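Local coordinates for protein soluble lytic murein transglycosylase (Escherichia coli, PDB 1QSA) that cleaves the glycosidic bonds between N-acetylmuramic acid and N-acetylglucosamine in peptidoglycan, leaving a 1,6-anhydro bond in the muramic acid product, at residues 43-54 and 74-85; 347-355 and 589-597. All blocks are in the same frame, centred on the assembly; numbering follows the deposited sequence.

Contact 1 of 2, residues 43-54 and 74-85; sequences YRQITDDLMNQP and LQSRFVNELARR
The backbone oxygen of Gln53 is gripped end-on by the guanidinium of Arg85, NH2 lying 2.9 Å and NH1 3.2 Å from Gln53 O. This oxygen lies in the guanidinium plane, and the NH2 bond is the straighter of the two, 159° at the hydrogen. Arg85 NH2 also makes a weak bond to Leu50 O, so one arginine ties down the turn that follows helix 38-48. Arg85 NE points at Glu81 OE2 (2.8 Å) and meets it on the anti side. The syn lone pair of that oxygen takes Arg84 NH2, while Arg84 NE binds Glu81 OE1; this salt-bridge network holds both guanidinium groups in place, and the two positive neighbours would be expected to favour an ionised Glu81. Over one face of the Arg84 guanidinium lies the methyl of Met51, with CE 3.3 Å from Arg84 NE.

The segments 43-48 and 74-84, parts of helices 38-48 and 69-84, run nearly parallel (11°), their axes 12.6 Å apart at closest, and side chains fill the interval. A near-parallel pair with one helix, 55-64, between them in sequence is consistent with the alpha-superhelix of this protein. Leu50, with CG anti to its backbone N (chi1 -157°), divides its methyls: CD1 packs 3.8 Å from Phe78 CD1, and CD2 lies beside Arg77 NE. The extended Arg77 brings NH1 to Tyr43 OH in a weak bond, Thr47 CG2 resting over one face of its guanidinium. Leu74 CB meets the edge of the Tyr43 ring.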
loop_
_atom_site.group_PDB
_atom_site.type_symbol
_atom_site.label_atom_id
_atom_site.label_comp_id
_atom_site.label_asym_id
_atom_site.label_seq_id
_atom_site.Cartn_x
_atom_site.Cartn_y
_atom_site.Cartn_z
ATOM N N TYR A 43 -6.477 4.697 29.960
ATOM C CA TYR A 43 -5.244 4.582 29.196
ATOM C C TYR A 43 -4.520 5.925 29.201
ATOM O O TYR A 43 -3.302 5.980 29.399
ATOM C CB TYR A 43 -5.547 4.138 27.754
ATOM C CG TYR A 43 -4.332 4.175 26.842
ATOM C CD1 TYR A 43 -3.420 3.119 26.814
ATOM C CD2 TYR A 43 -4.081 5.286 26.037
ATOM C CE1 TYR A 43 -2.276 3.171 25.997
ATOM C CE2 TYR A 43 -2.945 5.351 25.223
ATOM C CZ TYR A 43 -2.050 4.288 25.210
ATOM O OH TYR A 43 -0.925 4.381 24.412
ATOM N N ARG A 44 -5.270 7.004 28.992
ATOM C CA ARG A 44 -4.688 8.345 28.981
ATOM C C ARG A 44 -4.071 8.661 30.348
ATOM O O ARG A 44 -2.964 9.196 30.432
ATOM C CB ARG A 44 -5.747 9.392 28.600
ATOM C CG ARG A 44 -5.152 10.773 28.342
ATOM C CD ARG A 44 -6.217 11.771 27.858
ATOM N NE ARG A 44 -5.677 13.126 27.743
ATOM C CZ ARG A 44 -6.279 14.151 27.138
ATOM N NH1 ARG A 44 -7.476 14.029 26.580
ATOM N NH2 ARG A 44 -5.681 15.331 27.119
ATOM N N GLN A 45 -4.777 8.308 31.415
ATOM C CA GLN A 45 -4.290 8.549 32.777
ATOM C C GLN A 45 -2.995 7.772 33.053
ATOM O O GLN A 45 -2.018 8.321 33.576
ATOM C CB GLN A 45 -5.366 8.124 33.766
ATOM C CG GLN A 45 -5.059 8.403 35.218
ATOM C CD GLN A 45 -6.262 8.095 36.080
ATOM O OE1 GLN A 45 -6.570 6.932 36.338
ATOM N NE2 GLN A 45 -6.990 9.134 36.474
ATOM N N ILE A 46 -2.982 6.496 32.686
ATOM C CA ILE A 46 -1.803 5.663 32.922
ATOM C C ILE A 46 -0.593 6.177 32.148
ATOM O O ILE A 46 0.497 6.340 32.713
ATOM C CB ILE A 46 -2.098 4.195 32.553
ATOM C CG1 ILE A 46 -3.128 3.620 33.525
ATOM C CG2 ILE A 46 -0.825 3.355 32.577
ATOM C CD1 ILE A 46 -3.618 2.231 33.125
ATOM N N THR A 47 -0.794 6.472 30.868
ATOM C CA THR A 47 0.294 6.956 30.015
ATOM C C THR A 47 0.775 8.362 30.312
ATOM O O THR A 47 1.892 8.723 29.935
ATOM C CB THR A 47 -0.010 6.803 28.509
ATOM O OG1 THR A 47 -1.250 7.442 28.172
ATOM C CG2 THR A 47 -0.082 5.332 28.145
ATOM N N ASP A 48 -0.065 9.157 30.971
ATOM C CA ASP A 48 0.296 10.518 31.352
ATOM C C ASP A 48 1.479 10.524 32.325
ATOM O O ASP A 48 2.214 11.507 32.409
ATOM C CB ASP A 48 -0.895 11.208 32.035
ATOM C CG ASP A 48 -1.697 12.084 31.090
ATOM O OD1 ASP A 48 -1.470 12.050 29.871
ATOM O OD2 ASP A 48 -2.567 12.824 31.586
ATOM N N ASP A 49 1.627 9.448 33.086
ATOM C CA ASP A 49 2.701 9.355 34.067
ATOM C C ASP A 49 3.380 7.995 33.913
ATOM O O ASP A 49 3.754 7.377 34.906
ATOM C CB ASP A 49 2.094 9.489 35.478
ATOM C CG ASP A 49 3.133 9.803 36.550
ATOM O OD1 ASP A 49 4.161 10.436 36.221
ATOM O OD2 ASP A 49 2.907 9.428 37.725
ATOM N N LEU A 50 3.579 7.552 32.670
ATOM C CA LEU A 50 4.169 6.237 32.426
ATOM C C LEU A 50 5.541 6.021 33.073
ATOM O O LEU A 50 5.849 4.919 33.518
ATOM C CB LEU A 50 4.232 5.925 30.924
ATOM C CG LEU A 50 4.290 4.419 30.620
ATOM C CD1 LEU A 50 3.001 3.723 31.091
ATOM C CD2 LEU A 50 4.546 4.173 29.129
ATOM N N MET A 51 6.337 7.082 33.167
ATOM C CA MET A 51 7.676 6.948 33.761
ATOM C C MET A 51 7.667 6.609 35.254
ATOM O O MET A 51 8.667 6.136 35.785
ATOM C CB MET A 51 8.506 8.206 33.510
ATOM C CG MET A 51 8.900 8.407 32.055
ATOM S SD MET A 51 9.990 9.847 31.856
ATOM C CE MET A 51 10.893 9.382 30.413
ATOM N N ASN A 52 6.529 6.818 35.915
ATOM C CA ASN A 52 6.410 6.545 37.344
ATOM C C ASN A 52 5.407 5.447 37.675
ATOM O O ASN A 52 5.101 5.202 38.844
ATOM C CB ASN A 52 6.040 7.841 38.067
ATOM C CG ASN A 52 7.129 8.886 37.956
ATOM O OD1 ASN A 52 8.289 8.614 38.262
ATOM N ND2 ASN A 52 6.771 10.069 37.498
ATOM N N GLN A 53 4.904 4.770 36.651
ATOM C CA GLN A 53 3.932 3.715 36.882
ATOM C C GLN A 53 4.522 2.374 37.293
ATOM O O GLN A 53 5.503 1.909 36.701
ATOM C CB GLN A 53 3.084 3.474 35.625
ATOM C CG GLN A 53 2.201 4.616 35.221
ATOM C CD GLN A 53 1.019 4.800 36.144
ATOM O OE1 GLN A 53 0.792 4.000 37.062
ATOM N NE2 GLN A 53 0.258 5.863 35.915
ATOM N N PRO A 54 3.969 1.755 38.353
ATOM C CA PRO A 54 4.501 0.448 38.746
ATOM C C PRO A 54 3.946 -0.577 37.741
ATOM O O PRO A 54 2.835 -0.413 37.227
ATOM C CB PRO A 54 3.928 0.240 40.154
ATOM C CG PRO A 54 2.679 1.065 40.166
ATOM C CD PRO A 54 3.056 2.299 39.379
ATOM N N LEU A 74 0.045 -0.964 24.598
ATOM C CA LEU A 74 0.673 -0.583 25.869
ATOM C C LEU A 74 1.673 -1.634 26.370
ATOM O O LEU A 74 2.640 -1.295 27.067
ATOM C CB LEU A 74 -0.390 -0.306 26.941
ATOM C CG LEU A 74 0.107 0.189 28.311
ATOM C CD1 LEU A 74 0.905 1.489 28.164
ATOM C CD2 LEU A 74 -1.076 0.387 29.263
ATOM N N GLN A 75 1.454 -2.896 26.007
ATOM C CA GLN A 75 2.346 -3.989 26.408
ATOM C C GLN A 75 3.772 -3.726 25.882
ATOM O O GLN A 75 4.757 -3.761 26.640
ATOM C CB GLN A 75 1.814 -5.311 25.862
ATOM C CG GLN A 75 2.557 -6.537 26.351
ATOM C CD GLN A 75 2.409 -6.767 27.848
ATOM O OE1 GLN A 75 1.579 -6.139 28.514
ATOM N NE2 GLN A 75 3.228 -7.660 28.386
ATOM N N SER A 76 3.880 -3.456 24.581
ATOM C CA SER A 76 5.178 -3.150 23.983
ATOM C C SER A 76 5.706 -1.788 24.442
ATOM O O SER A 76 6.903 -1.648 24.684
ATOM C CB SER A 76 5.115 -3.205 22.446
ATOM O OG SER A 76 5.032 -4.540 21.985
ATOM N N ARG A 77 4.820 -0.798 24.602
ATOM C CA ARG A 77 5.229 0.531 25.056
ATOM C C ARG A 77 5.822 0.479 26.478
ATOM O O ARG A 77 6.864 1.096 26.754
ATOM C CB ARG A 77 4.042 1.491 25.020
ATOM C CG ARG A 77 4.379 2.907 25.461
ATOM C CD ARG A 77 3.172 3.830 25.305
ATOM N NE ARG A 77 3.444 5.160 25.847
ATOM C CZ ARG A 77 2.610 6.198 25.760
ATOM N NH1 ARG A 77 1.432 6.070 25.158
ATOM N NH2 ARG A 77 2.952 7.370 26.293
ATOM N N PHE A 78 5.210 -0.314 27.357
ATOM C CA PHE A 78 5.718 -0.405 28.722
ATOM C C PHE A 78 7.011 -1.217 28.775
ATOM O O PHE A 78 7.865 -0.985 29.635
ATOM C CB PHE A 78 4.682 -0.950 29.690
ATOM C CG PHE A 78 5.019 -0.663 31.121
ATOM C CD1 PHE A 78 5.196 0.654 31.550
ATOM C CD2 PHE A 78 5.184 -1.703 32.035
ATOM C CE1 PHE A 78 5.535 0.933 32.890
ATOM C CE2 PHE A 78 5.522 -1.431 33.369
ATOM C CZ PHE A 78 5.695 -0.110 33.786
ATOM N N VAL A 79 7.158 -2.183 27.868
ATOM C CA VAL A 79 8.407 -2.946 27.802
ATOM C C VAL A 79 9.520 -1.947 27.500
ATOM O O VAL A 79 10.581 -1.968 28.132
ATOM C CB VAL A 79 8.349 -4.031 26.706
ATOM C CG1 VAL A 79 9.769 -4.432 26.260
ATOM C CG2 VAL A 79 7.644 -5.260 27.246
ATOM N N ASN A 80 9.258 -1.029 26.575
ATOM C CA ASN A 80 10.251 -0.017 26.226
ATOM C C ASN A 80 10.523 0.922 27.427
ATOM O O ASN A 80 11.663 1.360 27.635
ATOM C CB ASN A 80 9.823 0.750 24.966
ATOM C CG ASN A 80 9.805 -0.140 23.733
ATOM O OD1 ASN A 80 10.487 -1.152 23.693
ATOM N ND2 ASN A 80 9.001 0.219 22.736
ATOM N N GLU A 81 9.497 1.208 28.229
ATOM C CA GLU A 81 9.671 2.060 29.414
ATOM C C GLU A 81 10.548 1.352 30.448
ATOM O O GLU A 81 11.457 1.957 31.017
ATOM C CB GLU A 81 8.313 2.445 30.027
ATOM C CG GLU A 81 8.365 3.077 31.444
ATOM C CD GLU A 81 9.284 4.302 31.563
ATOM O OE1 GLU A 81 9.580 4.971 30.545
ATOM O OE2 GLU A 81 9.705 4.602 32.700
ATOM N N LEU A 82 10.298 0.061 30.668
ATOM C CA LEU A 82 11.100 -0.703 31.621
ATOM C C LEU A 82 12.548 -0.766 31.124
ATOM O O LEU A 82 13.480 -0.702 31.920
ATOM C CB LEU A 82 10.503 -2.097 31.855
ATOM C CG LEU A 82 9.162 -2.056 32.605
ATOM C CD1 LEU A 82 8.526 -3.430 32.576
ATOM C CD2 LEU A 82 9.348 -1.580 34.043
ATOM N N ALA A 83 12.736 -0.814 29.803
ATOM C CA ALA A 83 14.090 -0.828 29.241
ATOM C C ALA A 83 14.754 0.526 29.518
ATOM O O ALA A 83 15.937 0.589 29.874
ATOM C CB ALA A 83 14.049 -1.115 27.732
ATOM N N ARG A 84 13.982 1.609 29.415
ATOM C CA ARG A 84 14.509 2.952 29.678
ATOM C C ARG A 84 14.989 3.059 31.132
ATOM O O ARG A 84 15.992 3.725 31.409
ATOM C CB ARG A 84 13.449 4.017 29.420
ATOM C CG ARG A 84 13.972 5.445 29.525
ATOM C CD ARG A 84 12.810 6.442 29.619
ATOM N NE ARG A 84 12.066 6.293 30.874
ATOM C CZ ARG A 84 12.468 6.735 32.064
ATOM N NH1 ARG A 84 13.602 7.421 32.187
ATOM N NH2 ARG A 84 11.720 6.527 33.138
ATOM N N ARG A 85 14.273 2.411 32.057
ATOM C CA ARG A 85 14.644 2.402 33.478
ATOM C C ARG A 85 15.790 1.431 33.751
ATOM O O ARG A 85 16.298 1.370 34.878
ATOM C CB ARG A 85 13.481 1.922 34.337
ATOM C CG ARG A 85 12.210 2.743 34.234
ATOM C CD ARG A 85 11.125 2.083 35.056
ATOM N NE ARG A 85 9.834 2.714 34.793
ATOM C CZ ARG A 85 8.702 2.421 35.432
ATOM N NH1 ARG A 85 8.685 1.487 36.370
ATOM N NH2 ARG A 85 7.583 3.053 35.109
HETATM O O HOH W 1 11.328 6.299 36.280
#

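Contact 2 of 2, residues 347-355 and 589-597; sequences QQRGFYPMV and KNVLAYDAY. With SO4 (sulfate ion), chain B.
Arg349 opens the contact at Tyr597, its CG 3.5 Å from Tyr597 OH as the two side chains cross at about a right angle. A bend at chi3 (61°) turns NE toward a sulfate, probably from the crystallisation liquor, for a weak bond to O3; Asp443 forms a salt bridge with Arg349 NH1. Tyr597 OH lies 2.9 Å from sulfate O2, and Arg448 also binds the ion. At Gly350, the N-cap of helix 351-359, the backbone N reaches Tyr597 OH through a water that accepts from Gly350 N and donates to the hydroxyl. The backbone angles of Gly350 would jam a CB against the preceding carbonyl oxygen.

Phe351 projects toward helix 582-601, its trans first torsion carrying the ring out to Lys589. Lys589 CG stands over one ring face, 3.9 Å from the centroid of the Phe351 ring and 14° off its normal, a CH-pi contact; Val355 CG2 takes the opposite face. Leu592 CD1 lies at the edge, 3.7 Å from Phe351 CE1. Segments 351-355 and 589-597 cross at 64°, a contact between helix 351-359 and helix 582-601, whose other side chains pack on helix 468-479 of the Slt-type domain. Cutting Phe351 back to an alanine is likely to leave a gap between Lys589 CG and Val355 CG2 and to take away the aromatic neighbour of Leu592 CD1.

At Tyr352 the ring edge meets Lys589 NZ 3.9 Å from CE2; Glu577 forms a salt bridge with Lys589 NZ and a hydrogen bond with Tyr352 OH. Met354, in the conformer described, one of two, is extended beyond CG, runs past Ala593, lays SD 3.9 Å from Ala596 CB and turns its CE methyl obliquely to the Tyr597 ring.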
loop_
_atom_site.group_PDB
_atom_site.type_symbol
_atom_site.label_atom_id
_atom_site.label_comp_id
_atom_site.label_asym_id
_atom_site.label_seq_id
_atom_site.Cartn_x
_atom_site.Cartn_y
_atom_site.Cartn_z
ATOM N N GLN A 347 -18.358 -13.573 -17.035
ATOM C CA GLN A 347 -18.873 -14.299 -15.871
ATOM C C GLN A 347 -18.156 -13.871 -14.599
ATOM O O GLN A 347 -18.623 -14.153 -13.485
ATOM C CB GLN A 347 -18.729 -15.808 -16.079
ATOM C CG GLN A 347 -19.609 -16.353 -17.198
ATOM C CD GLN A 347 -19.397 -17.831 -17.475
ATOM O OE1 GLN A 347 -19.803 -18.336 -18.524
ATOM N NE2 GLN A 347 -18.765 -18.533 -16.541
ATOM N N GLN A 348 -17.006 -13.224 -14.770
ATOM C CA GLN A 348 -16.179 -12.779 -13.653
ATOM C C GLN A 348 -16.453 -11.346 -13.237
ATOM O O GLN A 348 -17.250 -10.647 -13.859
ATOM C CB GLN A 348 -14.703 -12.967 -13.990
ATOM C CG GLN A 348 -14.338 -14.406 -14.358
ATOM C CD GLN A 348 -12.966 -14.526 -15.009
ATOM O OE1 GLN A 348 -12.717 -15.456 -15.771
ATOM N NE2 GLN A 348 -12.070 -13.586 -14.711
ATOM N N ARG A 349 -15.767 -10.911 -12.185
ATOM C CA ARG A 349 -15.948 -9.573 -11.633
ATOM C C ARG A 349 -14.782 -8.659 -11.998
ATOM O O ARG A 349 -13.645 -9.111 -12.064
ATOM C CB ARG A 349 -16.051 -9.700 -10.101
ATOM C CG ARG A 349 -16.330 -8.426 -9.335
ATOM C CD ARG A 349 -16.163 -8.664 -7.815
ATOM N NE ARG A 349 -14.790 -9.066 -7.495
ATOM C CZ ARG A 349 -14.406 -10.313 -7.244
ATOM N NH1 ARG A 349 -15.294 -11.297 -7.202
ATOM N NH2 ARG A 349 -13.134 -10.570 -6.989
ATOM N N GLY A 350 -15.070 -7.393 -12.280
ATOM C CA GLY A 350 -13.992 -6.460 -12.549
ATOM C C GLY A 350 -13.883 -5.753 -13.880
ATOM O O GLY A 350 -14.756 -5.847 -14.738
ATOM N N PHE A 351 -12.789 -5.014 -14.012
ATOM C CA PHE A 351 -12.502 -4.218 -15.199
ATOM C C PHE A 351 -12.592 -4.975 -16.524
ATOM O O PHE A 351 -13.415 -4.622 -17.364
ATOM C CB PHE A 351 -11.132 -3.554 -15.072
ATOM C CG PHE A 351 -10.745 -2.725 -16.267
ATOM C CD1 PHE A 351 -11.258 -1.444 -16.441
ATOM C CD2 PHE A 351 -9.855 -3.229 -17.217
ATOM C CE1 PHE A 351 -10.879 -0.682 -17.546
ATOM C CE2 PHE A 351 -9.473 -2.479 -18.315
ATOM C CZ PHE A 351 -9.986 -1.200 -18.482
ATOM N N TYR A 352 -11.762 -5.999 -16.711
ATOM C CA TYR A 352 -11.798 -6.741 -17.982
ATOM C C TYR A 352 -13.133 -7.427 -18.271
ATOM O O TYR A 352 -13.568 -7.454 -19.422
ATOM C CB TYR A 352 -10.572 -7.634 -18.156
ATOM C CG TYR A 352 -9.427 -6.866 -18.774
ATOM C CD1 TYR A 352 -9.457 -6.538 -20.125
ATOM C CD2 TYR A 352 -8.332 -6.444 -18.011
ATOM C CE1 TYR A 352 -8.435 -5.812 -20.713
ATOM C CE2 TYR A 352 -7.291 -5.706 -18.589
ATOM C CZ TYR A 352 -7.360 -5.400 -19.950
ATOM O OH TYR A 352 -6.382 -4.682 -20.573
ATOM N N PRO A 353 -13.768 -8.043 -17.254
ATOM C CA PRO A 353 -15.064 -8.663 -17.536
ATOM C C PRO A 353 -16.015 -7.587 -18.092
ATOM O O PRO A 353 -16.804 -7.851 -18.997
ATOM C CB PRO A 353 -15.500 -9.138 -16.148
ATOM C CG PRO A 353 -14.235 -9.620 -15.581
ATOM C CD PRO A 353 -13.217 -8.557 -15.986
ATOM N N MET A 354 -15.920 -6.355 -17.575
ATOM C CA MET A 354 -16.771 -5.262 -18.062
ATOM C C MET A 354 -16.364 -4.787 -19.467
ATOM O O MET A 354 -17.218 -4.399 -20.276
ATOM C CB MET A 354 -16.675 -4.055 -17.115
ATOM C CG MET A 354 -17.230 -4.263 -15.722
ATOM S SD MET A 354 -16.986 -2.770 -14.710
ATOM C CE MET A 354 -17.537 -3.384 -13.124
ATOM N N VAL A 355 -15.060 -4.797 -19.735
ATOM C CA VAL A 355 -14.551 -4.433 -21.049
ATOM C C VAL A 355 -15.113 -5.459 -22.051
ATOM O O VAL A 355 -15.598 -5.094 -23.135
ATOM C CB VAL A 355 -13.005 -4.502 -21.122
ATOM C CG1 VAL A 355 -12.552 -4.428 -22.573
ATOM C CG2 VAL A 355 -12.360 -3.350 -20.344
ATOM N N LYS A 589 -8.058 1.264 -13.669
ATOM C CA LYS A 589 -8.920 0.087 -13.786
ATOM C C LYS A 589 -9.928 0.053 -12.639
ATOM O O LYS A 589 -11.123 -0.143 -12.858
ATOM C CB LYS A 589 -8.076 -1.186 -13.784
ATOM C CG LYS A 589 -7.255 -1.364 -15.056
ATOM C CD LYS A 589 -6.428 -2.624 -14.986
ATOM C CE LYS A 589 -5.641 -2.838 -16.275
ATOM N NZ LYS A 589 -4.743 -4.046 -16.137
ATOM N N ASN A 590 -9.446 0.257 -11.420
ATOM C CA ASN A 590 -10.336 0.262 -10.263
ATOM C C ASN A 590 -11.395 1.362 -10.358
ATOM O O ASN A 590 -12.576 1.115 -10.180
ATOM C CB ASN A 590 -9.543 0.477 -8.966
ATOM C CG ASN A 590 -8.810 -0.765 -8.510
ATOM O OD1 ASN A 590 -9.018 -1.868 -9.037
ATOM N ND2 ASN A 590 -7.965 -0.602 -7.499
ATOM N N VAL A 591 -10.962 2.585 -10.639
ATOM C CA VAL A 591 -11.905 3.698 -10.677
ATOM C C VAL A 591 -13.011 3.510 -11.723
ATOM O O VAL A 591 -14.182 3.790 -11.447
ATOM C CB VAL A 591 -11.164 5.049 -10.829
ATOM C CG1 VAL A 591 -12.162 6.187 -11.067
ATOM C CG2 VAL A 591 -10.322 5.325 -9.566
ATOM N N LEU A 592 -12.650 2.991 -12.900
ATOM C CA LEU A 592 -13.639 2.740 -13.946
ATOM C C LEU A 592 -14.613 1.635 -13.510
ATOM O O LEU A 592 -15.827 1.788 -13.696
ATOM C CB LEU A 592 -12.961 2.379 -15.270
ATOM C CG LEU A 592 -12.117 3.513 -15.878
ATOM C CD1 LEU A 592 -11.396 2.978 -17.112
ATOM C CD2 LEU A 592 -12.949 4.724 -16.216
ATOM N N ALA A 593 -14.107 0.571 -12.877
ATOM C CA ALA A 593 -14.985 -0.493 -12.391
ATOM C C ALA A 593 -15.902 0.052 -11.281
ATOM O O ALA A 593 -17.121 -0.197 -11.291
ATOM C CB ALA A 593 -14.163 -1.669 -11.869
ATOM N N TYR A 594 -15.348 0.881 -10.396
ATOM C CA TYR A 594 -16.119 1.443 -9.274
ATOM C C TYR A 594 -17.196 2.423 -9.730
ATOM O O TYR A 594 -18.289 2.471 -9.157
ATOM C CB TYR A 594 -15.201 2.133 -8.274
ATOM C CG TYR A 594 -14.193 1.246 -7.564
ATOM C CD1 TYR A 594 -14.157 -0.145 -7.750
ATOM C CD2 TYR A 594 -13.247 1.819 -6.711
ATOM C CE1 TYR A 594 -13.190 -0.942 -7.096
ATOM C CE2 TYR A 594 -12.288 1.042 -6.062
ATOM C CZ TYR A 594 -12.266 -0.331 -6.263
ATOM O OH TYR A 594 -11.286 -1.073 -5.672
ATOM N N ASP A 595 -16.887 3.200 -10.764
ATOM C CA ASP A 595 -17.854 4.160 -11.303
ATOM C C ASP A 595 -19.062 3.359 -11.832
ATOM O O ASP A 595 -20.210 3.726 -11.578
ATOM C CB ASP A 595 -17.206 5.027 -12.400
ATOM C CG ASP A 595 -18.015 6.277 -12.708
ATOM O OD1 ASP A 595 -19.097 6.429 -12.117
ATOM O OD2 ASP A 595 -17.576 7.117 -13.520
ATOM N N ALA A 596 -18.804 2.237 -12.501
ATOM C CA ALA A 596 -19.900 1.390 -12.996
ATOM C C ALA A 596 -20.743 0.865 -11.819
ATOM O O ALA A 596 -21.979 0.905 -11.879
ATOM C CB ALA A 596 -19.359 0.237 -13.829
ATOM N N TYR A 597 -20.091 0.427 -10.740
ATOM C CA TYR A 597 -20.828 -0.055 -9.569
ATOM C C TYR A 597 -21.679 1.076 -8.994
ATOM O O TYR A 597 -22.841 0.871 -8.669
ATOM C CB TYR A 597 -19.878 -0.550 -8.479
ATOM C CG TYR A 597 -19.035 -1.737 -8.852
ATOM C CD1 TYR A 597 -19.498 -2.700 -9.744
ATOM C CD2 TYR A 597 -17.750 -1.895 -8.310
ATOM C CE1 TYR A 597 -18.705 -3.796 -10.092
ATOM C CE2 TYR A 597 -16.954 -2.973 -8.657
ATOM C CZ TYR A 597 -17.438 -3.919 -9.552
ATOM O OH TYR A 597 -16.644 -4.970 -9.922
HETATM S S SO4 B . -13.530 -5.413 -8.234
HETATM O O1 SO4 B . -13.631 -4.457 -9.355
HETATM O O2 SO4 B . -14.886 -5.808 -7.804
HETATM O O3 SO4 B . -12.794 -6.598 -8.707
HETATM O O4 SO4 B . -12.797 -4.818 -7.103
HETATM O O HOH W 2 -17.713 -6.384 -11.974
#

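How the contacts relate
Contact 1 closes before contact 2 opens along the chain, and the two lie on opposite sides of the chain's centre, with their own centres 49 Å apart and nearest atoms about 32 Å apart. They share no helix. Contact 1 is local, pairing helices 38-48 and 69-84 across 19 intervening residues, whereas contact 2 brings helix 351-359 against helix 582-601 across 233. The first therefore joins near-neighbours in the helical superhelix, and the second brings distant parts of the sequence together, docking helix 582-601, which also touches helix 468-479 of the SLT domain. Both lie away from the predicted active-site residue Glu478.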